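CG5036 (Drosophila melanogaster, PDB 4IGU) probably binds G-protein alpha subunits through its RGS domain, accelerating their GTP hydrolysis and slowing GDP release. Local coordinates at residues L16-I19 / R20-G23; G23-F26 / D27-M30. All coordinates share one frame; numbering follows the deposited sequence.

Overall arrangement
The two contacts follow directly on one another and share Gly-23, their centres about 9 Å apart near the N-terminal end of the modelled chain of this all-helical RGS domain. Contact 1 (16-23) takes in helix 16-21 and the chain just beyond it; contact 2 (23-30) starts in the connecting loop and runs through helix 26-30. The two meet where Trp-22 CG lies 3.7 Å from Leu-29 CD1. Helix 113-132 receives both, through a hydrogen bond from Tyr-128 to Trp-22 O and through the aromatic cluster round Phe-26. Ile-19 packs on helix 135-140 and Trp-22 on helix 33-45, so this short N-terminal region touches three further helices of the domain.

Contact 1 of 2, residues L16-I19 / R20-G23; sequences LEEI and RSWG
Helix 16-21, the first helix of the modelled chain, carries Glu-18, and its side chain meets that of Trp-22, four residues on, at the edge of the indole. Trp-22 NE1 donates to Glu-18 OE1 over 3.1 Å, at an N-H...O angle of 163°. The carboxylate oxygen uses its anti lone pair and sits in the ring plane; it also hydrogen-bonds to Ser-32, so two partners grip it. The glutamate chain bends about its CB-CG bond (chi2 81°), bringing the acid back to the indole. Over one face of the same ring stands Ile-19 CA, a CH-pi contact 3.9 Å from the centroid of the six-membered ring, while Ile-19 CG1 lies 4.1 Å from Trp-22 CH2. On another side of the helix, Leu-16 CD2 rests over the guanidinium face of Arg-20, 3.5 Å from CZ, and the NH2 of that group binds Ser-141 O. The backbones of the same pair are joined by Arg-20 N donating to Leu-16 O at 2.9 Å. A leucine in place of Trp-22 would probably leave Glu-18 OE1 without its indole donor and open a gap toward Ala-34 and Val-38 on helix 33-45. With its N-H paired at the edge and its face against Ile-19, the buried indole has its polar atom satisfied and its rotation fixed.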
ATOM      1  N   LEU A  16      -3.446  18.756  12.187  1.00 29.76           N
ATOM      2  CA  LEU A  16      -3.359  17.864  13.326  1.00 31.55           C
ATOM      3  C   LEU A  16      -4.590  16.972  13.387  1.00 29.31           C
ATOM      4  O   LEU A  16      -4.504  15.803  13.765  1.00 27.57           O
ATOM      5  CB  LEU A  16      -3.211  18.664  14.620  1.00 25.42           C
ATOM      6  CG  LEU A  16      -3.128  17.832  15.896  1.00 31.05           C
ATOM      7  CD1 LEU A  16      -1.962  16.850  15.811  1.00 31.04           C
ATOM      8  CD2 LEU A  16      -2.997  18.737  17.097  1.00 31.95           C
ATOM      9  N   GLU A  17      -5.736  17.529  13.011  1.00 31.12           N
ATOM     10  CA  GLU A  17      -6.977  16.759  12.953  1.00 34.94           C
ATOM     11  C   GLU A  17      -6.849  15.580  11.978  1.00 24.88           C
ATOM     12  O   GLU A  17      -7.260  14.456  12.282  1.00 24.72           O
ATOM     13  CB  GLU A  17      -8.132  17.670  12.531  1.00 34.84           C
ATOM     14  CG  GLU A  17      -9.512  17.013  12.563  1.00 39.78           C
ATOM     15  CD  GLU A  17     -10.638  18.030  12.460  1.00 41.28           C
ATOM     16  OE1 GLU A  17     -10.377  19.230  12.697  1.00 55.89           O
ATOM     17  OE2 GLU A  17     -11.780  17.634  12.144  1.00 47.38           O
ATOM     18  N   GLU A  18      -6.287  15.857  10.805  1.00 27.95           N
ATOM     19  CA  GLU A  18      -6.054  14.836   9.788  1.00 27.74           C
ATOM     20  C   GLU A  18      -5.126  13.752  10.336  1.00 27.28           C
ATOM     21  O   GLU A  18      -5.402  12.556  10.215  1.00 27.84           O
ATOM     22  CB  GLU A  18      -5.435  15.483   8.549  1.00 23.19           C
ATOM     23  CG  GLU A  18      -5.001  14.503   7.475  1.00 28.79           C
ATOM     24  CD  GLU A  18      -6.156  14.029   6.603  1.00 34.16           C
ATOM     25  OE1 GLU A  18      -6.213  12.823   6.286  1.00 28.89           O
ATOM     26  OE2 GLU A  18      -6.991  14.871   6.222  1.00 36.66           O
ATOM     27  N   ILE A  19      -4.029  14.182  10.956  1.00 25.27           N
ATOM     28  CA  ILE A  19      -3.061  13.265  11.552  1.00 22.69           C
ATOM     29  C   ILE A  19      -3.679  12.316  12.579  1.00 22.00           C
ATOM     30  O   ILE A  19      -3.497  11.091  12.503  1.00 23.27           O
ATOM     31  CB  ILE A  19      -1.906  14.046  12.210  1.00 27.57           C
ATOM     32  CG1 ILE A  19      -1.138  14.834  11.142  1.00 22.12           C
ATOM     33  CG2 ILE A  19      -0.994  13.091  12.995  1.00 24.08           C
ATOM     34  CD1 ILE A  19      -0.077  15.799  11.693  1.00 30.13           C
ATOM     35  N   ARG A  20      -4.409  12.871  13.540  1.00 21.86           N
ATOM     36  CA  ARG A  20      -5.007  12.054  14.586  1.00 23.73           C
ATOM     37  C   ARG A  20      -6.059  11.101  14.027  1.00 18.87           C
ATOM     38  O   ARG A  20      -6.309  10.040  14.601  1.00 23.45           O
ATOM     39  CB  ARG A  20      -5.610  12.941  15.676  1.00 30.77           C
ATOM     40  CG  ARG A  20      -4.557  13.653  16.497  1.00 28.46           C
ATOM     41  CD  ARG A  20      -5.150  14.691  17.424  1.00 31.18           C
ATOM     42  NE  ARG A  20      -4.116  15.200  18.317  1.00 34.42           N
ATOM     43  CZ  ARG A  20      -4.269  16.232  19.137  1.00 44.30           C
ATOM     44  NH1 ARG A  20      -5.420  16.888  19.177  1.00 43.23           N
ATOM     45  NH2 ARG A  20      -3.260  16.611  19.910  1.00 41.26           N
ATOM     46  N   SER A  21      -6.666  11.471  12.901  1.00 22.88           N
ATOM     47  CA  SER A  21      -7.666  10.602  12.276  1.00 29.09           C
ATOM     48  C   SER A  21      -7.045   9.279  11.810  1.00 24.72           C
ATOM     49  O   SER A  21      -7.714   8.232  11.805  1.00 26.17           O
ATOM     50  CB  SER A  21      -8.363  11.313  11.113  1.00 24.49           C
ATOM     51  OG  SER A  21      -7.514  11.424   9.979  1.00 27.28           O
ATOM     52  N   TRP A  22      -5.763   9.325  11.443  1.00 21.68           N
ATOM     53  CA  TRP A  22      -5.036   8.148  10.956  1.00 20.09           C
ATOM     54  C   TRP A  22      -4.960   7.097  12.052  1.00 19.71           C
ATOM     55  O   TRP A  22      -4.818   5.898  11.778  1.00 25.63           O
ATOM     56  CB  TRP A  22      -3.615   8.528  10.499  1.00 20.02           C
ATOM     57  CG  TRP A  22      -3.573   9.615   9.464  1.00 20.75           C
ATOM     58  CD1 TRP A  22      -4.607  10.042   8.684  1.00 22.44           C
ATOM     59  CD2 TRP A  22      -2.439  10.419   9.105  1.00 25.52           C
ATOM     60  NE1 TRP A  22      -4.187  11.056   7.859  1.00 28.50           N
ATOM     61  CE2 TRP A  22      -2.860  11.309   8.097  1.00 22.02           C
ATOM     62  CE3 TRP A  22      -1.107  10.470   9.534  1.00 25.89           C
ATOM     63  CZ2 TRP A  22      -2.000  12.246   7.512  1.00 23.14           C
ATOM     64  CZ3 TRP A  22      -0.252  11.398   8.952  1.00 25.23           C
ATOM     65  CH2 TRP A  22      -0.703  12.271   7.951  1.00 28.68           C
ATOM     66  N   GLY A  23      -5.062   7.553  13.301  1.00 24.62           N
ATOM     67  CA  GLY A  23      -4.950   6.673  14.448  1.00 21.13           C
ATOM     68  C   GLY A  23      -6.260   6.025  14.859  1.00 19.34           C
ATOM     69  O   GLY A  23      -6.269   5.144  15.718  1.00 23.54           O
TER

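Contact 2 of 2, residues G23-F26 / D27-M30; sequences GKSF and DKLM
Phe-26 and Met-30, one turn apart on helix 26-30, lie side by side and point the same way in a Met-aromatic contact on the buried side of this RGS-domain helix. Met-30 CG stands over one face of the ring, displaced toward its rim, 3.6 Å from the centroid, and makes a CH-pi contact. The sulfur approaches more obliquely: SD is 4.3 Å from the centroid of Phe-26 and 40° off the ring normal. Bends about the CB-CG and CG-SD bonds fold the methionine so that its thioether stays beside the ring. Leu-29 comes to the same ring differently, crossing it at an angle, with its CD2 at the edge near the ring plane and 4.1 Å from Phe-26 CD1. The phenyl group is therefore met over a face by Met-30 and at an edge by Leu-29. Helix 113-132 supplies further aromatic company, His-124 stacking on Phe-26 and Tyr-120 and Tyr-128 meeting it at inclined angles.

At the start of the helix Ser-25 is the N-cap. Its OG, turned between the backbone N and the carbonyl carbon (chi1 72°), accepts from Lys-28 N over 3.2 Å and so satisfies an amide of the first turn. The methylene CG of Lys-28 also packs against this oxygen. On the neighbouring residue, Asp-27 OD2 forms a salt bridge with Lys-31, one turn further along the chain. Phe-26 and Met-30 are also joined through the backbone, Met-30 N donating to Phe-26 O over 2.8 Å.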
ATOM      1  N   GLY A  23      -5.062   7.553  13.301  1.00 24.62           N
ATOM      2  CA  GLY A  23      -4.950   6.673  14.448  1.00 21.13           C
ATOM      3  C   GLY A  23      -6.260   6.025  14.859  1.00 19.34           C
ATOM      4  O   GLY A  23      -6.269   5.144  15.718  1.00 23.54           O
ATOM      5  N   LYS A  24      -7.362   6.452  14.244  1.00 23.54           N
ATOM      6  CA  LYS A  24      -8.685   5.889  14.541  1.00 23.46           C
ATOM      7  C   LYS A  24      -8.945   4.598  13.767  1.00 24.21           C
ATOM      8  O   LYS A  24      -9.584   3.671  14.274  1.00 24.80           O
ATOM      9  CB  LYS A  24      -9.786   6.905  14.218  1.00 28.65           C
ATOM     10  CG  LYS A  24      -9.659   8.243  14.949  1.00 30.62           C
ATOM     11  CD  LYS A  24     -10.712   9.244  14.465  1.00 36.00           C
ATOM     12  CE  LYS A  24     -10.649  10.534  15.268  1.00 36.94           C
ATOM     13  NZ  LYS A  24     -10.719  10.258  16.732  1.00 42.92           N
ATOM     14  N   SER A  25      -8.473   4.548  12.524  1.00 20.38           N
ATOM     15  CA  SER A  25      -8.592   3.335  11.723  1.00 20.73           C
ATOM     16  C   SER A  25      -7.611   3.371  10.557  1.00 16.82           C
ATOM     17  O   SER A  25      -7.270   4.443  10.072  1.00 14.23           O
ATOM     18  CB  SER A  25     -10.013   3.170  11.190  1.00 17.17           C
ATOM     19  OG  SER A  25     -10.287   4.115  10.168  1.00 22.97           O
ATOM     20  N   PHE A  26      -7.173   2.189  10.123  1.00 17.06           N
ATOM     21  CA  PHE A  26      -6.294   2.031   8.974  1.00 18.40           C
ATOM     22  C   PHE A  26      -6.954   2.629   7.733  1.00 16.54           C
ATOM     23  O   PHE A  26      -6.294   3.259   6.902  1.00 16.28           O
ATOM     24  CB  PHE A  26      -5.990   0.540   8.782  1.00 19.57           C
ATOM     25  CG  PHE A  26      -4.939   0.255   7.744  1.00 19.81           C
ATOM     26  CD1 PHE A  26      -3.738   0.952   7.734  1.00 20.96           C
ATOM     27  CD2 PHE A  26      -5.149  -0.732   6.785  1.00 14.85           C
ATOM     28  CE1 PHE A  26      -2.769   0.677   6.776  1.00 20.75           C
ATOM     29  CE2 PHE A  26      -4.196  -1.010   5.822  1.00 18.69           C
ATOM     30  CZ  PHE A  26      -2.999  -0.310   5.816  1.00 18.88           C
ATOM     31  N   ASP A  27      -8.269   2.447   7.628  1.00 17.55           N
ATOM     32  CA  ASP A  27      -9.041   2.974   6.513  1.00 14.96           C
ATOM     33  C   ASP A  27      -8.816   4.478   6.356  1.00 15.90           C
ATOM     34  O   ASP A  27      -8.577   4.971   5.250  1.00 19.42           O
ATOM     35  CB  ASP A  27     -10.530   2.688   6.737  1.00 18.56           C
ATOM     36  CG  ASP A  27     -11.369   2.977   5.513  1.00 16.04           C
ATOM     37  OD1 ASP A  27     -11.227   2.244   4.516  1.00 20.75           O
ATOM     38  OD2 ASP A  27     -12.181   3.922   5.557  1.00 21.88           O
ATOM     39  N   LYS A  28      -8.890   5.192   7.479  1.00 14.84           N
ATOM     40  CA  LYS A  28      -8.675   6.636   7.518  1.00 20.99           C
ATOM     41  C   LYS A  28      -7.297   6.981   6.990  1.00 16.14           C
ATOM     42  O   LYS A  28      -7.134   7.918   6.199  1.00 21.18           O
ATOM     43  CB  LYS A  28      -8.772   7.138   8.955  1.00 24.29           C
ATOM     44  CG  LYS A  28     -10.179   7.271   9.481  1.00 30.17           C
ATOM     45  CD  LYS A  28     -10.864   8.475   8.874  1.00 25.65           C
ATOM     46  CE  LYS A  28     -12.249   8.663   9.472  1.00 34.61           C
ATOM     47  NZ  LYS A  28     -13.070   7.429   9.340  1.00 28.77           N
ATOM     48  N   LEU A  29      -6.307   6.218   7.446  1.00 15.61           N
ATOM     49  CA  LEU A  29      -4.929   6.407   7.012  1.00 20.36           C
ATOM     50  C   LEU A  29      -4.852   6.196   5.504  1.00 21.31           C
ATOM     51  O   LEU A  29      -4.384   7.066   4.767  1.00 20.53           O
ATOM     52  CB  LEU A  29      -3.996   5.448   7.768  1.00 17.13           C
ATOM     53  CG  LEU A  29      -2.505   5.452   7.426  1.00 21.18           C
ATOM     54  CD1 LEU A  29      -1.952   6.840   7.603  1.00 25.16           C
ATOM     55  CD2 LEU A  29      -1.740   4.484   8.301  1.00 20.45           C
ATOM     56  N   MET A  30      -5.360   5.059   5.039  1.00 23.12           N
ATOM     57  CA  MET A  30      -5.233   4.689   3.627  1.00 17.32           C
ATOM     58  C   MET A  30      -6.039   5.564   2.656  1.00 20.37           C
ATOM     59  O   MET A  30      -5.734   5.608   1.461  1.00 26.67           O
ATOM     60  CB  MET A  30      -5.576   3.208   3.435  1.00 16.66           C
ATOM     61  CG  MET A  30      -4.584   2.269   4.096  1.00 13.02           C
ATOM     62  SD  MET A  30      -2.920   2.414   3.381  1.00 18.39           S
ATOM     63  CE  MET A  30      -3.138   1.420   1.890  1.00 21.13           C
TER